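Side-chain contact in capsid fiber protein (Bacillus phage phi29, PDB 6QYY), which forms the fibers that decorate the phage head, its N-terminal base assembling as a trimer: residues I28-A33 with T53-Y58. Numbering follows the deposited sequence.
Sequences IEISHA and TQVNMY
Ile30 meets Thr53 and Val55 on one face of a mixed beta sheet, over the strand that lies between them. Strands 28-32 and 52-57 both flank strand 3-9, which is parallel to the first and antiparallel to the second, so the two are next-nearest neighbours and share no hydrogen bond. Their CA atoms are nearest at Ile30 and Val55, 9.3 Å apart, and only side chains close that distance. The contact is small and wholly apolar, methyl against methyl. CD1 of Ile30 lies 3.8 Å from CG2 of Thr53, the two side chains crossing at about a right angle, while the other branch, CG2 of Ile30, is a looser 4.4 Å from CG2 of Val55. With CG1 between the backbone N and the carbonyl carbon (chi1 59°) and CD1 extended beyond it (chi2 169°), Ile30 can offer one branch to each partner. Thr53 answers with its methyl, which chi1 of -169° leaves between the backbone N and the carbonyl carbon.

Backbone hydrogen bonds to Arg8, and to Lys10 just beyond its end, hold Ile30 beside strand 3-9, and Val55 packs on Phe5 and Ala7 of that strand. Tyr21 of strand 18-23 touches both Ile30 and Val55, joining the pair to a buried apolar layer, and Thr53 rests on Lys45 and Val47 of the preceding loop. Farther along, Ile28 and Met57 pack on Val73 and Ala61 of a neighbouring subunit, which places the contact near an interface between subunits of the three-chain assembly. Strand 52-57 alternates its residues: Thr53 and Val55 turn toward Ile30, whereas Gln54 and Asn56 are linked by a weak hydrogen bond, 3.3 Å from Gln54 NE2 to Asn56 OD1, and the same OD1 is also bonded to Ser4 OG.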
loop_
_atom_site.group_PDB
_atom_site.type_symbol
_atom_site.label_atom_id
_atom_site.label_comp_id
_atom_site.label_asym_id
_atom_site.label_seq_id
_atom_site.Cartn_x
_atom_site.Cartn_y
_atom_site.Cartn_z
ATOM N N ILE A 28 -3.102 22.301 -4.070
ATOM C CA ILE A 28 -1.912 21.464 -4.033
ATOM C C ILE A 28 -1.120 21.724 -5.293
ATOM O O ILE A 28 -1.685 21.807 -6.387
ATOM C CB ILE A 28 -2.272 19.969 -3.923
ATOM C CG1 ILE A 28 -2.769 19.632 -2.532
ATOM C CG2 ILE A 28 -1.050 19.096 -4.203
ATOM C CD1 ILE A 28 -1.731 19.851 -1.415
ATOM N N GLU A 29 0.188 21.877 -5.148
ATOM C CA GLU A 29 1.056 21.990 -6.304
ATOM C C GLU A 29 1.830 20.690 -6.487
ATOM O O GLU A 29 2.124 19.985 -5.518
ATOM C CB GLU A 29 1.988 23.203 -6.171
ATOM C CG GLU A 29 1.193 24.507 -6.123
ATOM C CD GLU A 29 2.049 25.760 -6.234
ATOM O OE1 GLU A 29 1.549 26.783 -6.759
ATOM O OE2 GLU A 29 3.214 25.728 -5.783
ATOM N N ILE A 30 2.087 20.336 -7.739
ATOM C CA ILE A 30 2.907 19.177 -8.052
ATOM C C ILE A 30 4.175 19.649 -8.749
ATOM O O ILE A 30 4.212 20.702 -9.400
ATOM C CB ILE A 30 2.162 18.149 -8.929
ATOM C CG1 ILE A 30 1.714 18.790 -10.236
ATOM C CG2 ILE A 30 0.971 17.520 -8.178
ATOM C CD1 ILE A 30 1.207 17.764 -11.269
ATOM N N SER A 31 5.219 18.849 -8.608
ATOM C CA SER A 31 6.486 19.071 -9.290
ATOM C C SER A 31 7.230 17.750 -9.218
ATOM O O SER A 31 6.835 16.841 -8.485
ATOM C CB SER A 31 7.292 20.215 -8.657
ATOM O OG SER A 31 7.475 20.006 -7.272
ATOM N N HIS A 32 8.304 17.649 -9.995
ATOM C CA HIS A 32 9.157 16.473 -9.917
ATOM C C HIS A 32 9.679 16.291 -8.502
ATOM O O HIS A 32 10.172 17.238 -7.881
ATOM C CB HIS A 32 10.326 16.606 -10.894
ATOM C CG HIS A 32 9.908 16.508 -12.321
ATOM N ND1 HIS A 32 10.641 17.049 -13.355
ATOM C CD2 HIS A 32 8.815 15.943 -12.885
ATOM C CE1 HIS A 32 10.018 16.817 -14.497
ATOM N NE2 HIS A 32 8.910 16.144 -14.240
ATOM N N ALA A 33 9.570 15.063 -7.995
ATOM C CA ALA A 33 10.147 14.731 -6.702
ATOM C C ALA A 33 11.641 15.031 -6.704
ATOM O O ALA A 33 12.329 14.842 -7.711
ATOM C CB ALA A 33 9.902 13.257 -6.375
ATOM N N THR A 53 -4.222 20.644 -13.576
ATOM C CA THR A 53 -4.204 19.273 -14.049
ATOM C C THR A 53 -5.031 18.433 -13.091
ATOM O O THR A 53 -5.135 18.739 -11.904
ATOM C CB THR A 53 -2.778 18.707 -14.169
ATOM O OG1 THR A 53 -2.809 17.453 -14.868
ATOM C CG2 THR A 53 -2.142 18.505 -12.812
ATOM N N GLN A 54 -5.632 17.385 -13.624
ATOM C CA GLN A 54 -6.357 16.427 -12.802
ATOM C C GLN A 54 -5.418 15.269 -12.499
ATOM O O GLN A 54 -4.939 14.597 -13.420
ATOM C CB GLN A 54 -7.626 15.945 -13.503
ATOM C CG GLN A 54 -8.328 14.825 -12.761
ATOM C CD GLN A 54 -9.840 14.907 -12.861
ATOM O OE1 GLN A 54 -10.415 15.999 -12.929
ATOM N NE2 GLN A 54 -10.494 13.746 -12.866
ATOM N N VAL A 55 -5.148 15.052 -11.216
ATOM C CA VAL A 55 -4.260 13.978 -10.772
ATOM C C VAL A 55 -5.123 12.774 -10.427
ATOM O O VAL A 55 -5.932 12.839 -9.500
ATOM C CB VAL A 55 -3.432 14.406 -9.550
ATOM C CG1 VAL A 55 -2.511 13.255 -9.119
ATOM C CG2 VAL A 55 -2.638 15.681 -9.831
ATOM N N ASN A 56 -4.947 11.670 -11.151
ATOM C CA ASN A 56 -5.738 10.470 -10.912
ATOM C C ASN A 56 -4.872 9.442 -10.196
ATOM O O ASN A 56 -3.868 8.979 -10.743
ATOM C CB ASN A 56 -6.278 9.898 -12.226
ATOM C CG ASN A 56 -7.167 10.890 -12.966
ATOM O OD1 ASN A 56 -8.022 11.545 -12.367
ATOM N ND2 ASN A 56 -6.952 11.017 -14.264
ATOM N N MET A 57 -5.252 9.087 -8.975
ATOM C CA MET A 57 -4.464 8.142 -8.211
ATOM C C MET A 57 -5.174 6.795 -8.147
ATOM O O MET A 57 -6.397 6.723 -7.974
ATOM C CB MET A 57 -4.133 8.676 -6.807
ATOM C CG MET A 57 -3.227 9.899 -6.814
ATOM S SD MET A 57 -3.070 10.666 -5.226
ATOM C CE MET A 57 -2.059 9.380 -4.490
ATOM N N TYR A 58 -4.384 5.739 -8.325
ATOM C CA TYR A 58 -4.799 4.352 -8.467
ATOM C C TYR A 58 -4.197 3.495 -7.361
ATOM O O TYR A 58 -3.219 3.897 -6.719
ATOM C CB TYR A 58 -4.348 3.812 -9.835
ATOM C CG TYR A 58 -5.182 4.377 -10.961
ATOM C CD1 TYR A 58 -6.403 3.804 -11.286
ATOM C CD2 TYR A 58 -4.770 5.508 -11.667
ATOM C CE1 TYR A 58 -7.199 4.320 -12.303
ATOM C CE2 TYR A 58 -5.565 6.037 -12.702
ATOM C CZ TYR A 58 -6.776 5.433 -13.006
ATOM O OH TYR A 58 -7.587 5.922 -14.015
#